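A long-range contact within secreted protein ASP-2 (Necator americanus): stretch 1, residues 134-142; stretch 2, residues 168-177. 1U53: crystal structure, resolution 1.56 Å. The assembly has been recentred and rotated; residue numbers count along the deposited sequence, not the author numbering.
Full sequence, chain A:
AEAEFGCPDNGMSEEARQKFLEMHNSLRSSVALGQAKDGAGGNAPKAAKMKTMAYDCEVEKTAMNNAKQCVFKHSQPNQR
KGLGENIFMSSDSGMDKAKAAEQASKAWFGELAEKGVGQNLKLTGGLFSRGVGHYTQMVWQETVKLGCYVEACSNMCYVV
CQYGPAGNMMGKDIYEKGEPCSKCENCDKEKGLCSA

Stretch 1, residues 134-142: HYTQMVWQE
Stretch 2 (168-177) NMMGKDIYEK

Residues 134-138 end a helix that begins earlier in the chain; Val139 is the first to leave helical phi/psi (-106/21), and Trp140 is extended (-67/122). Stretch 2 has no regular helix or strand. It makes a type II turn from Met169 to Lys172, closed by Lys172 N to Met169 O at 3.1 Å; Gly171 there adopts 83/-7, where a CB would jam against the preceding carbonyl O. CA atoms pair Gln137 with Asn168 (6.0 Å), Trp140 with Ile174 (5.0 Å) and Gln141 with Tyr175 (4.8 Å).

Next to the close Trp140-Ile174 and Gln141-Tyr175 pairs, Gln141 makes two nearly linear hydrogen bonds: its N donates to Ile174 O (2.9 Å, 169°), and its OE1, carried by a t,t side chain, accepts from Glu176 N (2.9 Å, 174°).

Trp140 (chi1 t, chi2 -98°) starts with CA-to-CB pointing away, yet its ring is sandwiched. Ile174 CA lies over one face, 4.0 Å from the centroid of the Trp140 six-membered ring and 28° off the normal, a CH-pi contact; Asn168 N covers the opposite face, 3.3 Å from Trp140 CE3.

Asn168 (57/41, chi1 m) accepts at OD1 from Thr136 OG1 (2.7 Å). Ile174 (m,t) packs its CD1 3.6 Å from Thr136 CG2 and its CG2 3.8 Å from Val139 CG2. Water 1 bridges Tyr135 OH (2.7 Å) and Tyr175 OH (3.1 Å).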

# COMPACT_ATOMS: atom_id res chain seq x y z
N HIS A 134 -1.38 -7.27 3.67
CA HIS A 134 -1.78 -5.97 3.12
C HIS A 134 -0.79 -4.90 3.59
O HIS A 134 -0.38 -4.04 2.82
CB HIS A 134 -3.20 -5.58 3.54
CG HIS A 134 -4.24 -6.58 3.16
ND1 HIS A 134 -4.80 -7.45 4.08
CD2 HIS A 134 -4.84 -6.86 1.98
CE1 HIS A 134 -5.69 -8.22 3.47
NE2 HIS A 134 -5.72 -7.89 2.19
N TYR A 135 -0.44 -4.90 4.88
CA TYR A 135 0.63 -4.03 5.37
C TYR A 135 1.94 -4.19 4.62
O TYR A 135 2.54 -3.18 4.21
CB TYR A 135 0.84 -4.27 6.89
CG TYR A 135 2.17 -3.72 7.39
CD1 TYR A 135 2.33 -2.37 7.62
CD2 TYR A 135 3.27 -4.55 7.57
CE1 TYR A 135 3.53 -1.85 8.06
CE2 TYR A 135 4.48 -4.04 8.01
CZ TYR A 135 4.60 -2.70 8.23
OH TYR A 135 5.79 -2.19 8.66
N THR A 136 2.39 -5.43 4.44
CA THR A 136 3.73 -5.63 3.85
C THR A 136 3.75 -5.10 2.41
O THR A 136 4.78 -4.65 1.92
CB THR A 136 4.17 -7.11 3.89
OG1 THR A 136 3.18 -7.91 3.22
CG2 THR A 136 4.29 -7.57 5.30
N GLN A 137 2.61 -5.18 1.70
CA GLN A 137 2.58 -4.57 0.38
C GLN A 137 2.64 -3.02 0.46
O GLN A 137 3.30 -2.38 -0.34
CB GLN A 137 1.39 -5.09 -0.45
CG GLN A 137 1.27 -4.43 -1.81
CD GLN A 137 2.48 -4.66 -2.76
OE1 GLN A 137 3.46 -3.86 -2.79
NE2 GLN A 137 2.39 -5.70 -3.58
N MET A 138 1.96 -2.42 1.45
CA MET A 138 1.98 -0.97 1.51
C MET A 138 3.41 -0.47 1.72
O MET A 138 3.75 0.60 1.23
CB MET A 138 1.13 -0.45 2.68
CG MET A 138 -0.35 -0.51 2.37
SD MET A 138 -1.33 0.21 3.74
CE MET A 138 -1.02 1.96 3.40
N VAL A 139 4.21 -1.18 2.54
CA VAL A 139 5.56 -0.70 2.84
C VAL A 139 6.69 -1.48 2.15
O VAL A 139 7.83 -1.46 2.61
CB VAL A 139 5.83 -0.65 4.38
CG1 VAL A 139 4.75 0.27 5.10
CG2 VAL A 139 5.82 -2.08 5.01
N TRP A 140 6.35 -2.18 1.05
CA TRP A 140 7.36 -2.91 0.29
C TRP A 140 8.34 -1.92 -0.35
O TRP A 140 7.95 -1.03 -1.10
CB TRP A 140 6.65 -3.74 -0.78
CG TRP A 140 7.54 -4.83 -1.34
CD1 TRP A 140 8.26 -4.81 -2.49
CD2 TRP A 140 7.72 -6.12 -0.76
NE1 TRP A 140 8.89 -6.05 -2.67
CE2 TRP A 140 8.60 -6.85 -1.60
CE3 TRP A 140 7.24 -6.73 0.41
CZ2 TRP A 140 9.00 -8.16 -1.29
CZ3 TRP A 140 7.64 -8.01 0.72
CH2 TRP A 140 8.52 -8.72 -0.13
N GLN A 141 9.63 -2.06 -0.03
CA GLN A 141 10.62 -1.05 -0.36
C GLN A 141 10.61 -0.73 -1.83
O GLN A 141 10.67 0.44 -2.21
CB GLN A 141 11.98 -1.55 0.09
CG GLN A 141 13.14 -0.76 -0.51
CD GLN A 141 14.42 -1.38 -0.08
OE1 GLN A 141 14.69 -1.45 1.09
NE2 GLN A 141 15.21 -1.85 -1.04
N GLU A 142 10.59 -1.79 -2.64
CA GLU A 142 10.80 -1.62 -4.07
C GLU A 142 9.55 -1.26 -4.85
O GLU A 142 9.62 -0.92 -6.05
CB GLU A 142 11.50 -2.85 -4.64
CG GLU A 142 12.92 -2.99 -4.05
CD GLU A 142 13.82 -1.89 -4.51
OE1 GLU A 142 13.63 -1.40 -5.65
OE2 GLU A 142 14.76 -1.49 -3.76
N ASN A 168 5.45 -8.51 -1.79
CA ASN A 168 5.05 -9.82 -1.22
C ASN A 168 5.63 -11.00 -1.98
O ASN A 168 4.95 -12.01 -2.20
CB ASN A 168 3.54 -9.91 -1.16
CG ASN A 168 2.97 -8.99 -0.10
OD1 ASN A 168 3.73 -8.32 0.60
ND2 ASN A 168 1.65 -8.99 0.05
N MET A 169 6.89 -10.85 -2.37
CA MET A 169 7.64 -11.94 -3.00
C MET A 169 8.12 -12.90 -1.91
O MET A 169 8.81 -12.50 -0.96
CB MET A 169 8.78 -11.34 -3.83
CG MET A 169 8.24 -10.49 -5.00
SD MET A 169 9.42 -10.07 -6.31
CE MET A 169 10.68 -9.48 -5.20
N MET A 170 7.69 -14.16 -2.02
CA MET A 170 7.98 -15.19 -1.03
C MET A 170 9.47 -15.27 -0.75
O MET A 170 10.29 -15.30 -1.66
CB MET A 170 7.43 -16.55 -1.53
CG MET A 170 7.58 -17.73 -0.56
SD MET A 170 6.81 -19.27 -1.20
CE MET A 170 7.93 -19.68 -2.50
N GLY A 171 9.81 -15.24 0.54
CA GLY A 171 11.19 -15.43 0.93
C GLY A 171 12.07 -14.19 0.89
O GLY A 171 13.22 -14.25 1.34
N LYS A 172 11.56 -13.07 0.36
CA LYS A 172 12.36 -11.84 0.26
C LYS A 172 11.99 -10.91 1.39
O LYS A 172 10.94 -11.04 1.96
CB LYS A 172 12.08 -11.06 -1.03
CG LYS A 172 12.19 -11.84 -2.32
CD LYS A 172 13.63 -12.25 -2.57
CE LYS A 172 13.73 -13.04 -3.86
NZ LYS A 172 13.66 -12.14 -5.07
N ASP A 173 12.88 -9.95 1.66
CA ASP A 173 12.67 -8.99 2.74
C ASP A 173 11.73 -7.88 2.30
O ASP A 173 11.84 -7.34 1.20
CB ASP A 173 13.99 -8.33 3.13
CG ASP A 173 14.89 -9.24 3.95
OD1 ASP A 173 14.47 -10.35 4.34
OD2 ASP A 173 15.99 -8.80 4.26
N ILE A 174 10.86 -7.47 3.22
CA ILE A 174 9.91 -6.38 2.92
C ILE A 174 10.66 -5.09 2.61
O ILE A 174 10.35 -4.36 1.67
CB ILE A 174 8.98 -6.14 4.14
CG1 ILE A 174 8.18 -7.42 4.52
CG2 ILE A 174 8.05 -4.93 3.86
CD1 ILE A 174 7.80 -7.43 6.04
N TYR A 175 11.64 -4.77 3.45
CA TYR A 175 12.57 -3.69 3.14
C TYR A 175 13.90 -3.99 3.82
O TYR A 175 13.97 -4.83 4.71
CB TYR A 175 12.00 -2.32 3.59
CG TYR A 175 11.56 -2.20 5.04
CD1 TYR A 175 12.47 -1.83 6.04
CD2 TYR A 175 10.22 -2.45 5.43
CE1 TYR A 175 12.08 -1.69 7.39
CE2 TYR A 175 9.82 -2.31 6.78
CZ TYR A 175 10.75 -1.95 7.74
OH TYR A 175 10.35 -1.83 9.03
N GLU A 176 14.94 -3.29 3.36
CA GLU A 176 16.28 -3.32 3.96
C GLU A 176 16.32 -2.51 5.24
O GLU A 176 15.96 -1.35 5.23
CB GLU A 176 17.29 -2.74 2.96
CG GLU A 176 18.70 -2.66 3.52
CD GLU A 176 19.77 -2.29 2.50
OE1 GLU A 176 19.52 -2.31 1.27
OE2 GLU A 176 20.89 -1.95 2.95
N LYS A 177 16.82 -3.10 6.33
CA LYS A 177 16.91 -2.37 7.62
C LYS A 177 18.16 -1.50 7.70
O LYS A 177 19.24 -1.89 7.23
CB LYS A 177 16.96 -3.36 8.79
CG LYS A 177 15.65 -4.18 8.91
CD LYS A 177 15.61 -5.06 10.17
CE LYS A 177 16.46 -6.30 10.10
NZ LYS A 177 16.39 -6.92 11.53
O HOH W 1 7.88 -3.77 9.25
O HOH W 2 14.72 0.21 3.28
O HOH W 3 17.80 -3.21 -0.59
O HOH W 4 11.32 -4.59 -1.33